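Local atomic coordinates of serine hydrolase CCSP0084 (Cycloclasticus sp. P1, PDB entry 4I3F), a protein that probably hydrolyses esters and the carbon-carbon bonds of meta-cleavage products from aromatic degradation, as a serine hydrolase of the alpha/beta hydrolase fold. Residues S61-A66 against H120-S125; N73-A78 against K114-T119; Q105-L110 against L132-R137. One frame throughout, in Å; residues are numbered along the deposited sequence.

Contact 1: S61-A66 against H120-S125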
# COMPACT_ATOMS: atom_id res chain seq x y z
N SER A 61 10.13 -3.49 -0.10
CA SER A 61 10.30 -3.05 1.29
C SER A 61 9.05 -3.37 2.10
O SER A 61 9.12 -3.67 3.30
CB SER A 61 10.65 -1.56 1.39
OG SER A 61 9.57 -0.75 0.97
N ASN A 62 7.90 -3.33 1.43
CA ASN A 62 6.63 -3.67 2.06
C ASN A 62 6.37 -5.16 2.10
O ASN A 62 5.94 -5.69 3.12
CB ASN A 62 5.48 -3.03 1.29
CG ASN A 62 5.23 -1.60 1.67
OD1 ASN A 62 4.09 -1.21 1.95
ND2 ASN A 62 6.28 -0.80 1.68
N TRP A 63 6.62 -5.84 0.98
CA TRP A 63 6.06 -7.18 0.78
C TRP A 63 7.06 -8.33 0.77
O TRP A 63 6.68 -9.46 0.48
CB TRP A 63 5.19 -7.20 -0.50
CG TRP A 63 4.11 -6.16 -0.52
CD1 TRP A 63 3.94 -5.16 -1.44
CD2 TRP A 63 3.05 -5.98 0.44
NE1 TRP A 63 2.85 -4.39 -1.12
CE2 TRP A 63 2.29 -4.87 0.03
CE3 TRP A 63 2.68 -6.66 1.61
CZ2 TRP A 63 1.17 -4.43 0.74
CZ3 TRP A 63 1.57 -6.22 2.32
CH2 TRP A 63 0.83 -5.11 1.89
N GLN A 64 8.32 -8.07 1.12
CA GLN A 64 9.33 -9.12 1.03
C GLN A 64 9.06 -10.32 1.94
O GLN A 64 9.59 -11.41 1.70
CB GLN A 64 10.74 -8.57 1.29
CG GLN A 64 10.97 -8.06 2.69
CD GLN A 64 12.45 -7.96 3.01
OE1 GLN A 64 13.20 -8.93 2.86
NE2 GLN A 64 12.89 -6.79 3.45
N TYR A 65 8.25 -10.15 2.97
CA TYR A 65 7.94 -11.26 3.87
C TYR A 65 6.67 -11.99 3.46
O TYR A 65 6.53 -13.20 3.67
CB TYR A 65 7.81 -10.76 5.30
CG TYR A 65 9.07 -10.12 5.78
CD1 TYR A 65 9.16 -8.74 5.93
CD2 TYR A 65 10.20 -10.88 6.04
CE1 TYR A 65 10.33 -8.14 6.36
CE2 TYR A 65 11.37 -10.30 6.46
CZ TYR A 65 11.43 -8.93 6.62
OH TYR A 65 12.60 -8.35 7.05
N ALA A 66 5.73 -11.24 2.90
CA ALA A 66 4.44 -11.78 2.50
C ALA A 66 4.54 -12.58 1.20
O ALA A 66 3.87 -13.59 1.05
CB ALA A 66 3.45 -10.66 2.33
N HIS A 120 -7.21 -11.18 -6.72
CA HIS A 120 -7.33 -10.71 -5.34
C HIS A 120 -6.41 -9.51 -5.20
O HIS A 120 -5.50 -9.31 -6.01
CB HIS A 120 -6.89 -11.79 -4.34
CG HIS A 120 -7.80 -12.99 -4.27
ND1 HIS A 120 -9.17 -12.90 -4.15
CD2 HIS A 120 -7.50 -14.31 -4.24
CE1 HIS A 120 -9.68 -14.11 -4.08
NE2 HIS A 120 -8.69 -14.99 -4.13
N ILE A 121 -6.60 -8.71 -4.15
CA ILE A 121 -5.81 -7.50 -3.98
C ILE A 121 -5.56 -7.19 -2.50
O ILE A 121 -6.43 -7.42 -1.65
CB ILE A 121 -6.45 -6.30 -4.75
CG1 ILE A 121 -5.60 -5.04 -4.65
CG2 ILE A 121 -7.92 -6.07 -4.31
CD1 ILE A 121 -6.01 -3.95 -5.65
N VAL A 122 -4.34 -6.73 -2.21
CA VAL A 122 -3.95 -6.31 -0.87
C VAL A 122 -3.39 -4.91 -0.99
O VAL A 122 -2.58 -4.64 -1.88
CB VAL A 122 -2.86 -7.21 -0.27
CG1 VAL A 122 -2.49 -6.75 1.15
CG2 VAL A 122 -3.31 -8.66 -0.23
N GLY A 123 -3.80 -4.00 -0.11
CA GLY A 123 -3.27 -2.65 -0.16
C GLY A 123 -2.95 -2.04 1.19
O GLY A 123 -3.78 -2.06 2.12
N ASN A 124 -1.74 -1.49 1.30
CA ASN A 124 -1.28 -0.80 2.49
C ASN A 124 -1.41 0.70 2.33
O ASN A 124 -0.91 1.26 1.37
CB ASN A 124 0.20 -1.14 2.75
CG ASN A 124 0.88 -0.20 3.76
OD1 ASN A 124 0.22 0.49 4.54
ND2 ASN A 124 2.21 -0.18 3.74
N SER A 125 -2.07 1.36 3.29
CA SER A 125 -2.12 2.82 3.33
C SER A 125 -2.53 3.41 1.99
O SER A 125 -3.65 3.21 1.53
CB SER A 125 -0.76 3.38 3.76
OG SER A 125 -0.75 4.80 3.73
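Trp63 lays the six-membered end of its indole against Val122 and Asn124, and the three residues together make most of this buried interface. Trp63 CH2 lies 3.8 Å from Val122 CG1, and Trp63 CZ2 lies 4.0 Å from Asn124 CB; both approaches are oblique to the ring. With CG1 anti to the backbone N (chi1 -179°), Val122 turns that methyl to the indole. The amide of Asn124 stands nearly perpendicular to the ring; its CB packs on the aromatic, and its ND2 reaches past the indole to Asn62. There Asn124 ND2 donates to OD1 of Asn62 at 2.8 Å, with an N-H...O angle of 156°. The acceptor lies close to the amide plane of Asn124, whereas the donor is tilted 25° from the carbonyl plane of Asn62. The same OD1 also accepts from the backbone N of Gly52, so two N-H groups grip this buried oxygen. Asn124 leads into Ser125, whose positive phi and Gly-x-Ser-x-Gly setting are consistent with a nucleophile elbow. The contact joins helix 59-63 to the end of strand 119-124, with strand 46-50 beside that strand and helix 281-284 touching Trp63.

Contact 2: N73-A78 against K114-T119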
# COMPACT_ATOMS: atom_id res chain seq x y z
N ASN A 73 0.88 -20.72 -2.67
CA ASN A 73 -0.46 -21.05 -3.15
C ASN A 73 -1.05 -20.04 -4.12
O ASN A 73 -2.06 -20.32 -4.78
CB ASN A 73 -1.39 -21.27 -1.95
CG ASN A 73 -0.92 -22.40 -1.04
OD1 ASN A 73 -0.27 -22.17 -0.02
ND2 ASN A 73 -1.24 -23.63 -1.42
N TYR A 74 -0.42 -18.87 -4.23
CA TYR A 74 -0.96 -17.80 -5.06
C TYR A 74 0.08 -17.18 -5.98
O TYR A 74 1.27 -17.12 -5.64
CB TYR A 74 -1.56 -16.68 -4.19
CG TYR A 74 -2.80 -17.11 -3.46
CD1 TYR A 74 -4.05 -17.05 -4.07
CD2 TYR A 74 -2.73 -17.61 -2.15
CE1 TYR A 74 -5.19 -17.45 -3.41
CE2 TYR A 74 -3.86 -18.02 -1.49
CZ TYR A 74 -5.08 -17.94 -2.12
OH TYR A 74 -6.21 -18.34 -1.46
N HIS A 75 -0.36 -16.74 -7.15
CA HIS A 75 0.47 -15.96 -8.06
C HIS A 75 0.50 -14.53 -7.56
O HIS A 75 -0.50 -13.82 -7.63
CB HIS A 75 -0.11 -16.00 -9.48
CG HIS A 75 0.63 -15.15 -10.47
ND1 HIS A 75 0.10 -14.84 -11.70
CD2 HIS A 75 1.84 -14.55 -10.41
CE1 HIS A 75 0.96 -14.07 -12.36
NE2 HIS A 75 2.02 -13.89 -11.60
N CYS A 76 1.64 -14.10 -7.04
CA CYS A 76 1.75 -12.76 -6.47
C CYS A 76 2.37 -11.76 -7.43
O CYS A 76 3.41 -12.04 -8.03
CB CYS A 76 2.58 -12.80 -5.19
SG CYS A 76 1.82 -13.76 -3.87
N LEU A 77 1.73 -10.60 -7.58
CA LEU A 77 2.27 -9.49 -8.34
C LEU A 77 2.41 -8.30 -7.40
O LEU A 77 1.44 -7.88 -6.79
CB LEU A 77 1.36 -9.15 -9.53
CG LEU A 77 1.14 -10.30 -10.51
CD1 LEU A 77 -0.12 -11.09 -10.17
CD2 LEU A 77 1.09 -9.79 -11.94
N ALA A 78 3.63 -7.77 -7.28
CA ALA A 78 3.88 -6.63 -6.39
C ALA A 78 4.68 -5.57 -7.13
O ALA A 78 5.90 -5.63 -7.18
CB ALA A 78 4.64 -7.08 -5.15
N LYS A 114 -0.56 -8.54 -18.24
CA LYS A 114 -0.29 -9.89 -17.76
C LYS A 114 -1.41 -10.87 -18.15
O LYS A 114 -1.35 -12.06 -17.83
CB LYS A 114 -0.13 -9.89 -16.23
CG LYS A 114 1.01 -9.02 -15.73
CD LYS A 114 2.34 -9.45 -16.33
CE LYS A 114 2.93 -10.64 -15.62
NZ LYS A 114 4.31 -10.97 -16.10
N GLY A 115 -2.42 -10.36 -18.85
CA GLY A 115 -3.55 -11.19 -19.27
C GLY A 115 -4.38 -11.72 -18.12
O GLY A 115 -5.02 -12.77 -18.24
N ILE A 116 -4.40 -10.98 -17.01
CA ILE A 116 -5.15 -11.39 -15.83
C ILE A 116 -6.50 -10.67 -15.78
O ILE A 116 -6.55 -9.45 -15.64
CB ILE A 116 -4.36 -11.10 -14.53
CG1 ILE A 116 -3.11 -11.99 -14.46
CG2 ILE A 116 -5.25 -11.31 -13.30
CD1 ILE A 116 -2.13 -11.62 -13.35
N GLU A 117 -7.58 -11.44 -15.87
CA GLU A 117 -8.91 -10.83 -15.90
C GLU A 117 -9.38 -10.40 -14.51
O GLU A 117 -9.90 -9.29 -14.34
CB GLU A 117 -9.93 -11.75 -16.57
CG GLU A 117 -11.36 -11.19 -16.63
CD GLU A 117 -11.45 -9.82 -17.31
OE1 GLU A 117 -10.61 -9.51 -18.20
OE2 GLU A 117 -12.37 -9.04 -16.97
N GLN A 118 -9.18 -11.27 -13.53
CA GLN A 118 -9.58 -10.97 -12.15
C GLN A 118 -8.48 -11.35 -11.18
O GLN A 118 -7.81 -12.37 -11.37
CB GLN A 118 -10.85 -11.73 -11.78
CG GLN A 118 -12.08 -11.36 -12.57
CD GLN A 118 -13.36 -11.85 -11.90
OE1 GLN A 118 -13.49 -13.04 -11.60
NE2 GLN A 118 -14.29 -10.94 -11.65
N THR A 119 -8.31 -10.54 -10.14
CA THR A 119 -7.27 -10.79 -9.14
C THR A 119 -7.75 -10.47 -7.72
O THR A 119 -8.62 -9.61 -7.53
CB THR A 119 -6.00 -9.96 -9.46
OG1 THR A 119 -4.93 -10.35 -8.58
CG2 THR A 119 -6.26 -8.46 -9.29
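NE2 of His75 and NZ of Lys114 converge on one carboxylate, that of Glu38 in strand 32-39: the imidazole hydrogen-bonds to OE2, and the ammonium forms a salt bridge with OE1. The two nitrogens stay 5.8 Å apart, His75 NE2 to Lys114 NZ, bridged by the acid, which probably eases the approach of the basic groups. Beneath this polar rim the contact is apolar. Leu77 and Ile116 meet end on, methyl to methyl, Leu77 CD1 lying 3.8 Å from Ile116 CD1. Leu77 also runs past Lys114 in the opposite direction, Leu77 CD2 3.9 Å from Lys114 CG, before the lysine chain, bent at chi2 (-58°) and chi3 (-80°), carries NZ to Glu38. The same CD1 of Leu77 sits over the centre of the His75 ring, 3.8 Å above its plane, a CH-pi contact within the strand. CE1 of His75 in turn comes within 4.1 Å of Ile116 CD1. Gly115, with positive phi, closes helix 96-113 in a Schellman motif and releases the chain toward Ile116. Here the loop between that helix and strand 119-124 packs on strand 75-79, reaching over Ser46 of the intervening strand 46-50.

Contact 3: Q105-L110 against L132-R137; sequences QQQIDL and LHLLNR
Leu134 pushes its forked end between Gln107 and Ile108, one methyl to each. Leu134 CD1 lies 3.7 Å from Gln107 CB and equally near Gln107 CG, the two side chains crossing at about a right angle. Leu134 CD2 goes to Ile108 instead, lying 3.8 Å from Ile108 CD1, and these two chains run antiparallel alongside each other. Gln107 bends at chi2 (-42°), which leads its amide away from the leucine and leaves only carbon at the interface. CG1 of Ile108 is anti to the carbonyl carbon (chi1 -61°), and the bend at chi2 (-59°) then turns CD1 to the leucine. In the alpha/beta hydrolase fold these are two helices packed beside one another on one face of the central sheet: helix 96-113 is the link of a beta-alpha-beta crossover from strand 75-79 to strand 119-124, and helix 126-137 follows that strand. Leu134 also touches Leu50 and Phe142 of the sheet. An alanine here, lacking CG and both methyls, is likely to open a gap beside Gln107 and Ile108 and leave the isoleucine methyl without its apolar mate on the facing helix. Ile108 also packs on His138, which with Glu140 binds the sodium ion.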
# COMPACT_ATOMS: atom_id res chain seq x y z
N GLN A 105 -5.12 3.57 -13.03
CA GLN A 105 -4.90 3.10 -14.40
C GLN A 105 -3.66 2.21 -14.51
O GLN A 105 -3.63 1.27 -15.30
CB GLN A 105 -4.83 4.27 -15.39
CG GLN A 105 -4.89 3.83 -16.85
CD GLN A 105 -6.19 3.10 -17.19
OE1 GLN A 105 -7.27 3.59 -16.88
NE2 GLN A 105 -6.08 1.94 -17.83
N GLN A 106 -2.64 2.51 -13.71
CA GLN A 106 -1.44 1.67 -13.70
C GLN A 106 -1.76 0.21 -13.40
O GLN A 106 -1.24 -0.70 -14.05
CB GLN A 106 -0.42 2.19 -12.68
CG GLN A 106 0.84 1.30 -12.58
CD GLN A 106 1.75 1.68 -11.44
OE1 GLN A 106 1.33 2.33 -10.48
NE2 GLN A 106 3.01 1.27 -11.52
N GLN A 107 -2.63 -0.03 -12.42
CA GLN A 107 -2.91 -1.41 -12.03
C GLN A 107 -3.76 -2.12 -13.08
O GLN A 107 -3.58 -3.31 -13.31
CB GLN A 107 -3.59 -1.47 -10.65
CG GLN A 107 -2.79 -0.80 -9.53
CD GLN A 107 -1.30 -1.09 -9.61
OE1 GLN A 107 -0.89 -2.22 -9.81
NE2 GLN A 107 -0.49 -0.06 -9.46
N ILE A 108 -4.68 -1.38 -13.70
CA ILE A 108 -5.46 -1.94 -14.80
C ILE A 108 -4.55 -2.27 -15.99
O ILE A 108 -4.65 -3.35 -16.57
CB ILE A 108 -6.57 -0.98 -15.25
CG1 ILE A 108 -7.54 -0.72 -14.09
CG2 ILE A 108 -7.32 -1.55 -16.45
CD1 ILE A 108 -8.19 -1.98 -13.56
N ASP A 109 -3.65 -1.34 -16.32
CA ASP A 109 -2.68 -1.56 -17.39
C ASP A 109 -1.75 -2.74 -17.09
O ASP A 109 -1.34 -3.46 -18.00
CB ASP A 109 -1.85 -0.31 -17.65
CG ASP A 109 -2.65 0.81 -18.28
OD1 ASP A 109 -3.74 0.54 -18.83
OD2 ASP A 109 -2.18 1.97 -18.23
N LEU A 110 -1.43 -2.93 -15.81
CA LEU A 110 -0.60 -4.07 -15.40
C LEU A 110 -1.35 -5.40 -15.59
O LEU A 110 -0.83 -6.34 -16.17
CB LEU A 110 -0.16 -3.92 -13.94
CG LEU A 110 0.64 -5.05 -13.30
CD1 LEU A 110 1.92 -5.32 -14.07
CD2 LEU A 110 0.97 -4.74 -11.84
N LEU A 132 -9.21 0.82 -2.91
CA LEU A 132 -10.60 1.24 -2.80
C LEU A 132 -11.10 1.89 -4.09
O LEU A 132 -12.22 1.63 -4.54
CB LEU A 132 -10.78 2.19 -1.61
CG LEU A 132 -10.78 1.48 -0.25
CD1 LEU A 132 -10.75 2.51 0.86
CD2 LEU A 132 -12.03 0.63 -0.11
N HIS A 133 -10.28 2.76 -4.68
CA HIS A 133 -10.66 3.38 -5.94
C HIS A 133 -10.70 2.38 -7.10
O HIS A 133 -11.53 2.52 -7.99
CB HIS A 133 -9.75 4.57 -6.25
CG HIS A 133 -10.00 5.73 -5.34
ND1 HIS A 133 -10.81 6.79 -5.70
CD2 HIS A 133 -9.60 5.97 -4.07
CE1 HIS A 133 -10.87 7.65 -4.70
NE2 HIS A 133 -10.14 7.18 -3.70
N LEU A 134 -9.85 1.36 -7.06
CA LEU A 134 -9.90 0.30 -8.07
C LEU A 134 -11.21 -0.49 -7.98
O LEU A 134 -11.83 -0.79 -9.00
CB LEU A 134 -8.71 -0.64 -7.93
CG LEU A 134 -7.43 -0.18 -8.65
CD1 LEU A 134 -6.22 -0.94 -8.10
CD2 LEU A 134 -7.56 -0.40 -10.15
N LEU A 135 -11.64 -0.82 -6.76
CA LEU A 135 -12.89 -1.56 -6.58
C LEU A 135 -14.08 -0.72 -7.02
O LEU A 135 -15.07 -1.25 -7.53
CB LEU A 135 -13.07 -1.99 -5.12
CG LEU A 135 -11.94 -2.83 -4.52
CD1 LEU A 135 -12.23 -3.13 -3.06
CD2 LEU A 135 -11.76 -4.11 -5.29
N ASN A 136 -13.99 0.59 -6.82
CA ASN A 136 -15.07 1.49 -7.20
C ASN A 136 -15.14 1.67 -8.70
O ASN A 136 -16.23 1.65 -9.28
CB ASN A 136 -14.85 2.86 -6.55
CG ASN A 136 -15.97 3.84 -6.86
OD1 ASN A 136 -17.16 3.52 -6.73
ND2 ASN A 136 -15.60 5.04 -7.30
N ARG A 137 -13.99 1.84 -9.33
CA ARG A 137 -13.94 2.20 -10.76
C ARG A 137 -13.94 1.00 -11.69
O ARG A 137 -14.50 1.07 -12.79
CB ARG A 137 -12.72 3.07 -11.04
CG ARG A 137 -12.79 4.46 -10.41
CD ARG A 137 -11.54 5.28 -10.69
NE ARG A 137 -11.35 6.32 -9.68
CZ ARG A 137 -10.43 7.27 -9.75
NH1 ARG A 137 -9.61 7.32 -10.80
NH2 ARG A 137 -10.33 8.16 -8.78

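Followed from the N terminus, the chain first lays down 61-66, then 73-78, and next 105-110 in helix 96-113. Contact 2 closes first, when 114-119 returns to strand 75-79; contact 1 closes directly afterwards at 120-125, so the loop of contact 2 lies wholly within that of contact 1. Contact 3, completed by 132-137, crosses both. Contacts 1 and 2 also meet directly, His120 CD2 lying 4.0 Å from Tyr74 CE1. Ile121 joins contact 1 to contact 3 through its CD1, 3.9 Å from Leu134 CD1. Strand 119-124 is thereby held between helix 59-63 and the helix pair 96-113 and 126-137.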